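PDB 2FP3: caspase Nc subunit 1 from Drosophila melanogaster, which acts, through this protease part of Dronc, as the initiator cysteine protease of the caspase cascade that carries out apoptosis in the fly. Local coordinates for residues N60-L64 and F93-T99; K258-M263 and I275-T279; M55-R61 and F309-N315. The protein carries 2 engineered substitutions. All blocks are in the same frame, centred on the assembly; numbering follows the deposited sequence.

Interaction 1 (N60-L64 and F93-T99); sequences NRGVL and FQELNFT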
# COMPACT_ATOMS: atom_id res chain seq x y z
N ASN A 60 -12.78 -13.10 1.88
CA ASN A 60 -12.89 -11.69 1.55
C ASN A 60 -12.08 -10.83 2.52
O ASN A 60 -12.47 -9.71 2.84
CB ASN A 60 -14.36 -11.29 1.61
CG ASN A 60 -15.14 -11.75 0.40
OD1 ASN A 60 -15.00 -11.19 -0.68
ND2 ASN A 60 -15.96 -12.77 0.57
N ARG A 61 -10.95 -11.36 2.98
CA ARG A 61 -10.11 -10.65 3.94
C ARG A 61 -9.61 -9.32 3.40
O ARG A 61 -9.60 -8.33 4.12
CB ARG A 61 -8.93 -11.53 4.37
CG ARG A 61 -8.11 -10.96 5.51
CD ARG A 61 -8.99 -10.42 6.64
NE ARG A 61 -9.81 -11.46 7.25
CZ ARG A 61 -9.35 -12.42 8.05
NH1 ARG A 61 -8.06 -12.48 8.34
NH2 ARG A 61 -10.18 -13.33 8.54
N GLY A 62 -9.21 -9.30 2.13
CA GLY A 62 -8.74 -8.05 1.55
C GLY A 62 -8.44 -8.09 0.06
O GLY A 62 -8.31 -9.16 -0.54
N VAL A 63 -8.36 -6.90 -0.53
CA VAL A 63 -8.04 -6.78 -1.95
C VAL A 63 -6.82 -5.86 -2.06
O VAL A 63 -6.78 -4.78 -1.47
CB VAL A 63 -9.20 -6.13 -2.76
CG1 VAL A 63 -8.69 -5.73 -4.14
CG2 VAL A 63 -10.38 -7.11 -2.90
N LEU A 64 -5.83 -6.32 -2.81
CA LEU A 64 -4.62 -5.53 -3.03
C LEU A 64 -4.51 -5.15 -4.49
O LEU A 64 -4.55 -6.01 -5.38
CB LEU A 64 -3.37 -6.33 -2.64
CG LEU A 64 -2.07 -5.74 -3.24
CD1 LEU A 64 -1.82 -4.37 -2.64
CD2 LEU A 64 -0.88 -6.66 -2.96
N PHE A 93 0.92 -10.67 0.73
CA PHE A 93 -0.52 -10.59 0.72
C PHE A 93 -1.23 -11.90 0.42
O PHE A 93 -2.41 -12.06 0.74
CB PHE A 93 -0.99 -9.44 -0.19
CG PHE A 93 -0.77 -8.09 0.43
CD1 PHE A 93 0.41 -7.39 0.21
CD2 PHE A 93 -1.67 -7.58 1.36
CE1 PHE A 93 0.69 -6.21 0.90
CE2 PHE A 93 -1.40 -6.40 2.07
CZ PHE A 93 -0.21 -5.72 1.83
N GLN A 94 -0.51 -12.86 -0.17
CA GLN A 94 -1.10 -14.17 -0.41
C GLN A 94 -1.26 -14.83 0.96
O GLN A 94 -2.24 -15.51 1.23
CB GLN A 94 -0.22 -15.04 -1.28
CG GLN A 94 -0.30 -14.71 -2.76
CD GLN A 94 0.37 -15.75 -3.62
OE1 GLN A 94 1.52 -16.14 -3.36
NE2 GLN A 94 -0.33 -16.21 -4.65
N GLU A 95 -0.27 -14.61 1.83
CA GLU A 95 -0.30 -15.17 3.17
C GLU A 95 -1.32 -14.43 4.03
O GLU A 95 -1.76 -14.95 5.07
CB GLU A 95 1.09 -15.09 3.79
CG GLU A 95 2.17 -15.73 2.93
CD GLU A 95 2.00 -17.24 2.80
OE1 GLU A 95 2.46 -17.80 1.78
OE2 GLU A 95 1.43 -17.86 3.71
N LEU A 96 -1.69 -13.22 3.63
CA LEU A 96 -2.70 -12.49 4.39
C LEU A 96 -4.06 -12.85 3.79
O LEU A 96 -5.10 -12.36 4.20
CB LEU A 96 -2.48 -10.97 4.32
CG LEU A 96 -1.17 -10.44 4.91
CD1 LEU A 96 -1.20 -8.92 4.92
CD2 LEU A 96 -0.99 -10.96 6.31
N ASN A 97 -4.03 -13.73 2.79
CA ASN A 97 -5.22 -14.20 2.12
C ASN A 97 -5.99 -13.12 1.37
O ASN A 97 -7.22 -13.12 1.38
CB ASN A 97 -6.14 -14.87 3.13
CG ASN A 97 -5.45 -15.98 3.90
OD1 ASN A 97 -5.06 -15.79 5.05
ND2 ASN A 97 -5.28 -17.13 3.25
N PHE A 98 -5.28 -12.19 0.74
CA PHE A 98 -5.90 -11.12 -0.04
C PHE A 98 -6.08 -11.57 -1.48
O PHE A 98 -5.37 -12.45 -1.95
CB PHE A 98 -5.02 -9.86 -0.08
CG PHE A 98 -5.28 -8.89 1.03
CD1 PHE A 98 -5.35 -7.53 0.76
CD2 PHE A 98 -5.43 -9.32 2.34
CE1 PHE A 98 -5.56 -6.60 1.77
CE2 PHE A 98 -5.66 -8.40 3.38
CZ PHE A 98 -5.72 -7.03 3.09
N THR A 99 -7.04 -10.95 -2.15
CA THR A 99 -7.26 -11.21 -3.56
C THR A 99 -6.36 -10.13 -4.17
O THR A 99 -6.49 -8.95 -3.84
CB THR A 99 -8.73 -10.99 -3.92
OG1 THR A 99 -9.47 -12.15 -3.52
CG2 THR A 99 -8.91 -10.74 -5.41
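Arg61 is the first residue to make contact: its CB and CG lie along the backbone where helix 82-95 has just ended, with Arg61 CG 3.6 Å from Leu96 O, while its guanidinium leads off to Phe313 and Glu128. Gly62 follows, and its lack of a side chain matters. The Phe98 ring lies flat over it, Gly62 CA being 3.3 Å from the ring centroid in a CH-pi contact, and a CB here would clash with Phe98 CZ. Gly62 O accepts from Thr99 N at 2.7 Å. Val63 pairs with Thr99 in parallel register. Leu64 N takes the next rung, donating to Thr99 O at 2.9 Å, and the ladder runs on toward Phe101. Leu64 CD2 also reaches Phe93 CD1, 3.5 Å away on the last helical turn. That helix ends in a Schellman motif, with Asn97 at positive phi, which turns the chain into its strand. The contact thus closes a beta-alpha-beta crossover of the caspase fold: strand 62-68 lies between strands 98-103 and 130-139, and helix 122-126 touches Val63 and Thr99.

Interaction 2 (K258-M263 and I275-T279); sequences KFCQVM and ILKKT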
# COMPACT_ATOMS: atom_id res chain seq x y z
N LYS A 258 11.41 -3.65 4.07
CA LYS A 258 11.34 -3.60 5.52
C LYS A 258 9.89 -3.77 5.96
O LYS A 258 9.60 -4.40 6.99
CB LYS A 258 11.89 -2.26 6.02
CG LYS A 258 12.37 -2.32 7.46
CD LYS A 258 13.49 -3.34 7.62
CE LYS A 258 13.84 -3.54 9.09
NZ LYS A 258 14.94 -4.52 9.30
N PHE A 259 8.98 -3.20 5.17
CA PHE A 259 7.56 -3.30 5.47
C PHE A 259 7.11 -4.76 5.45
O PHE A 259 6.47 -5.23 6.39
CB PHE A 259 6.75 -2.51 4.44
CG PHE A 259 5.27 -2.67 4.60
CD1 PHE A 259 4.64 -2.29 5.79
CD2 PHE A 259 4.50 -3.22 3.58
CE1 PHE A 259 3.27 -2.46 5.95
CE2 PHE A 259 3.13 -3.39 3.74
CZ PHE A 259 2.51 -3.01 4.93
N CYS A 260 7.45 -5.47 4.38
CA CYS A 260 7.08 -6.86 4.25
C CYS A 260 7.73 -7.69 5.35
O CYS A 260 7.11 -8.63 5.86
CB CYS A 260 7.47 -7.40 2.88
SG CYS A 260 6.56 -6.66 1.51
N GLN A 261 8.96 -7.34 5.71
CA GLN A 261 9.64 -8.09 6.76
C GLN A 261 8.88 -7.91 8.07
O GLN A 261 8.54 -8.90 8.73
CB GLN A 261 11.09 -7.61 6.94
CG GLN A 261 11.92 -7.67 5.67
CD GLN A 261 13.40 -7.37 5.90
OE1 GLN A 261 13.75 -6.41 6.60
NE2 GLN A 261 14.27 -8.18 5.30
N VAL A 262 8.60 -6.66 8.43
CA VAL A 262 7.88 -6.33 9.66
C VAL A 262 6.47 -6.92 9.65
O VAL A 262 5.97 -7.37 10.67
CB VAL A 262 7.77 -4.79 9.85
CG1 VAL A 262 6.94 -4.47 11.10
CG2 VAL A 262 9.17 -4.18 9.96
N MET A 263 5.83 -6.89 8.48
CA MET A 263 4.50 -7.46 8.36
C MET A 263 4.60 -8.96 8.62
O MET A 263 3.83 -9.51 9.41
CB MET A 263 3.95 -7.20 6.95
CG MET A 263 3.39 -5.81 6.72
SD MET A 263 1.83 -5.56 7.60
CE MET A 263 0.69 -6.30 6.43
N ILE A 275 2.84 -1.27 13.01
CA ILE A 275 3.72 -1.83 12.01
C ILE A 275 4.37 -0.74 11.16
O ILE A 275 5.55 -0.82 10.86
CB ILE A 275 2.94 -2.84 11.13
CG1 ILE A 275 2.74 -4.14 11.93
CG2 ILE A 275 3.69 -3.10 9.83
CD1 ILE A 275 1.82 -5.16 11.26
N LEU A 276 3.59 0.28 10.80
CA LEU A 276 4.11 1.39 9.99
C LEU A 276 5.15 2.17 10.78
O LEU A 276 6.14 2.61 10.22
CB LEU A 276 2.98 2.34 9.54
CG LEU A 276 2.00 1.79 8.50
CD1 LEU A 276 0.91 2.81 8.23
CD2 LEU A 276 2.73 1.46 7.22
N LYS A 277 4.93 2.37 12.08
CA LYS A 277 5.91 3.07 12.89
C LYS A 277 7.17 2.21 12.96
O LYS A 277 8.28 2.72 12.85
CB LYS A 277 5.40 3.33 14.30
CG LYS A 277 4.33 4.40 14.42
CD LYS A 277 3.82 4.44 15.85
CE LYS A 277 2.45 5.06 15.98
NZ LYS A 277 1.40 4.31 15.27
N LYS A 278 6.99 0.90 13.12
CA LYS A 278 8.12 -0.04 13.17
C LYS A 278 8.85 0.01 11.84
O LYS A 278 10.08 0.01 11.79
CB LYS A 278 7.65 -1.47 13.41
CG LYS A 278 8.31 -2.18 14.59
CD LYS A 278 9.82 -2.31 14.42
CE LYS A 278 10.45 -2.88 15.69
NZ LYS A 278 11.94 -2.78 15.68
N THR A 279 8.10 0.04 10.75
CA THR A 279 8.71 0.10 9.43
C THR A 279 9.54 1.39 9.31
O THR A 279 10.70 1.35 8.92
CB THR A 279 7.63 0.08 8.33
OG1 THR A 279 6.85 -1.11 8.48
CG2 THR A 279 8.26 0.09 6.95
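This is an apolar helix-helix contact between helices 251-266 and 272-284, consecutive in the chain and part of the helical layer packed against the central sheet of the caspase domain. The short segments run at 131° to each other, oblique but closer to antiparallel than to parallel, and their axes come within 9.2 Å. The backbones are nearest at Phe259 and Thr279, whose CA atoms are 5.3 Å apart.

Val262 points toward the partner helix and sits between Ile275, Lys278 and Thr279: Val262 CG1 is 3.7 Å from Ile275 CG2 and 3.9 Å from Lys278 CB. Ile275 spreads across three residues. Its CG2 also lies 4.0 Å from Phe259 CE1, while Ile275 CD1 meets Met263 SD at 3.7 Å. The Phe259 ring also meets Leu276, with Phe259 CE1 4.2 Å from Leu276 CD2; Leu276 in turn rests on Leu234 and Cys236 of strand 233-237. On the other helix, Met263 and Cys260 touch Leu92 of helix 82-95, so the pair is tied to its neighbours in the same layer.

Lys258 and Lys278 border the contact, lending it the start of their aliphatic chains before their ends lead away; Lys278 NZ forms a salt bridge with Glu281. The Thr279 hydroxyl lies near the edge of the Phe259 ring, with Thr279 OG1 3.7 Å from Phe259 CD1, but it donates to Ile275 O of its own helix at 2.7 Å. With that polar group satisfied internally, the two helices are held by shape and hydrophobic burial rather than by directed bonds.

Interaction 3 (M55-R61 and F309-N315); sequences MQSRFNR and FNPGFFN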
# COMPACT_ATOMS: atom_id res chain seq x y z
N MET A 55 -12.07 -7.94 10.41
CA MET A 55 -11.12 -8.69 9.60
C MET A 55 -11.21 -10.17 9.99
O MET A 55 -10.26 -10.75 10.51
CB MET A 55 -9.69 -8.21 9.84
CG MET A 55 -9.43 -6.80 9.37
SD MET A 55 -9.58 -6.66 7.59
CE MET A 55 -7.90 -6.97 7.06
N GLN A 56 -12.36 -10.79 9.71
CA GLN A 56 -12.56 -12.18 10.09
C GLN A 56 -13.20 -13.11 9.06
O GLN A 56 -13.40 -14.29 9.34
CB GLN A 56 -13.36 -12.21 11.39
CG GLN A 56 -14.45 -11.15 11.44
CD GLN A 56 -15.10 -11.00 12.81
OE1 GLN A 56 -14.45 -10.63 13.80
NE2 GLN A 56 -16.40 -11.28 12.89
N SER A 57 -13.50 -12.59 7.86
CA SER A 57 -14.12 -13.42 6.82
C SER A 57 -13.08 -14.41 6.34
O SER A 57 -11.90 -14.24 6.61
CB SER A 57 -14.55 -12.56 5.63
OG SER A 57 -13.49 -12.40 4.70
N ARG A 58 -13.49 -15.46 5.62
CA ARG A 58 -12.47 -16.40 5.16
C ARG A 58 -12.07 -16.37 3.70
O ARG A 58 -11.16 -17.08 3.31
CB ARG A 58 -12.79 -17.84 5.59
CG ARG A 58 -14.21 -18.31 5.43
CD ARG A 58 -14.33 -19.65 6.14
NE ARG A 58 -15.68 -20.19 6.16
CZ ARG A 58 -16.04 -21.27 6.84
NH1 ARG A 58 -15.13 -21.93 7.56
NH2 ARG A 58 -17.29 -21.70 6.81
N PHE A 59 -12.71 -15.54 2.89
CA PHE A 59 -12.32 -15.45 1.49
C PHE A 59 -12.36 -14.00 1.00
O PHE A 59 -11.99 -13.71 -0.14
CB PHE A 59 -13.21 -16.32 0.60
CG PHE A 59 -13.22 -17.76 1.01
CD1 PHE A 59 -14.29 -18.29 1.72
CD2 PHE A 59 -12.13 -18.57 0.75
CE1 PHE A 59 -14.26 -19.60 2.18
CE2 PHE A 59 -12.09 -19.89 1.20
CZ PHE A 59 -13.15 -20.40 1.92
N ASN A 60 -12.78 -13.10 1.88
CA ASN A 60 -12.89 -11.69 1.55
C ASN A 60 -12.08 -10.83 2.52
O ASN A 60 -12.47 -9.71 2.84
CB ASN A 60 -14.36 -11.29 1.61
CG ASN A 60 -15.14 -11.75 0.40
OD1 ASN A 60 -15.00 -11.19 -0.68
ND2 ASN A 60 -15.96 -12.77 0.57
N ARG A 61 -10.95 -11.36 2.98
CA ARG A 61 -10.11 -10.65 3.94
C ARG A 61 -9.61 -9.32 3.40
O ARG A 61 -9.60 -8.33 4.12
CB ARG A 61 -8.93 -11.53 4.37
CG ARG A 61 -8.11 -10.96 5.51
CD ARG A 61 -8.99 -10.42 6.64
NE ARG A 61 -9.81 -11.46 7.25
CZ ARG A 61 -9.35 -12.42 8.05
NH1 ARG A 61 -8.06 -12.48 8.34
NH2 ARG A 61 -10.18 -13.33 8.54
N PHE A 309 -4.62 -7.66 10.84
CA PHE A 309 -4.83 -8.46 9.64
C PHE A 309 -5.25 -9.90 9.95
O PHE A 309 -5.80 -10.59 9.07
CB PHE A 309 -3.56 -8.42 8.78
CG PHE A 309 -3.34 -7.10 8.08
CD1 PHE A 309 -4.08 -6.76 6.95
CD2 PHE A 309 -2.40 -6.20 8.55
CE1 PHE A 309 -3.89 -5.53 6.31
CE2 PHE A 309 -2.20 -4.96 7.92
CZ PHE A 309 -2.96 -4.63 6.79
N ASN A 310 -5.02 -10.34 11.18
CA ASN A 310 -5.35 -11.70 11.61
C ASN A 310 -4.99 -12.70 10.51
O ASN A 310 -5.80 -13.53 10.10
CB ASN A 310 -6.84 -11.81 11.92
CG ASN A 310 -7.26 -10.91 13.07
OD1 ASN A 310 -6.61 -10.89 14.12
ND2 ASN A 310 -8.35 -10.17 12.89
N PRO A 311 -3.74 -12.65 10.03
CA PRO A 311 -3.40 -13.60 8.97
C PRO A 311 -3.55 -15.06 9.37
O PRO A 311 -3.17 -15.46 10.47
CB PRO A 311 -1.97 -13.24 8.62
CG PRO A 311 -1.41 -12.87 9.95
CD PRO A 311 -2.53 -12.04 10.60
N GLY A 312 -4.13 -15.85 8.47
CA GLY A 312 -4.31 -17.27 8.72
C GLY A 312 -5.38 -17.66 9.73
O GLY A 312 -5.38 -18.80 10.19
N PHE A 313 -6.28 -16.76 10.07
CA PHE A 313 -7.32 -17.09 11.04
C PHE A 313 -8.64 -16.41 10.68
O PHE A 313 -8.65 -15.28 10.18
CB PHE A 313 -6.89 -16.65 12.43
CG PHE A 313 -7.66 -17.31 13.54
CD1 PHE A 313 -7.32 -18.60 13.96
CD2 PHE A 313 -8.74 -16.67 14.14
CE1 PHE A 313 -8.04 -19.24 14.96
CE2 PHE A 313 -9.47 -17.30 15.14
CZ PHE A 313 -9.12 -18.58 15.56
N PHE A 314 -9.76 -17.10 10.93
CA PHE A 314 -11.07 -16.54 10.62
C PHE A 314 -12.11 -16.82 11.68
O PHE A 314 -11.94 -17.71 12.50
CB PHE A 314 -11.57 -17.06 9.27
CG PHE A 314 -11.43 -18.55 9.10
CD1 PHE A 314 -10.26 -19.11 8.61
CD2 PHE A 314 -12.49 -19.40 9.39
CE1 PHE A 314 -10.14 -20.48 8.40
CE2 PHE A 314 -12.39 -20.78 9.19
CZ PHE A 314 -11.21 -21.32 8.69
N ASN A 315 -13.19 -16.05 11.66
CA ASN A 315 -14.26 -16.22 12.63
C ASN A 315 -15.63 -16.08 11.96
O ASN A 315 -16.31 -17.11 11.81
CB ASN A 315 -14.14 -15.18 13.75
CG ASN A 315 -14.35 -15.78 15.12
OD1 ASN A 315 -14.30 -15.07 16.13
ND2 ASN A 315 -14.59 -17.08 15.18
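Arg61 folds back on itself, chi1 t and then chi2 and chi3 both p, and this bend swings its guanidinium into the curve of 309-315. There Arg61 NH2 donates to Phe313 O at 3.0 Å, while Arg61 NH1 makes weak bonds to Phe309 O (3.0 Å) and Asn310 O (3.1 Å). Arg61 NE pairs with Glu128, which also takes Ser57 OG. The carbonyls of Asn310 and Phe313 belong to the two ends of a type II beta turn with Gly312 at positive phi, so one arginine binds the turn that follows the last strand of the caspase domain to the loop leading into its first. Asn310, at chi1 m, reaches across with ND2 to Met55 O at 3.1 Å, its OD1 taken by His43. Met55, m at chi1 and chi2, brings CE to 3.8 Å from Phe309 CD1. Further out, Phe314 (chi1 p) offers a ring face to Arg58 CD in a CH-pi contact, though Arg58 is poorly ordered. Asn315, likewise poorly ordered, donates from N to Gln56 O at 2.9 Å.

Overall arrangement
Interactions 1 and 2 are buried, whereas interaction 3 is partly exposed and lies farther from the centre of the chain. Their chemistry differs accordingly: strand pairing and an aromatic ring over glycine in interaction 1, side-chain packing between helices in interaction 2, and mostly polar bonds to backbone carbonyls in interaction 3. Interactions 1 and 3 have centres about 9 Å apart and share Arg61, whose aliphatic part serves the first and whose guanidinium serves the second. Leu96, Met263 and Phe309 knit all three together: Leu96 CD1 is 3.6 Å from Met263 CE, which lies 3.5 Å from Phe309 CE2. Interaction 2 is nested within the long loop that interaction 3 closes.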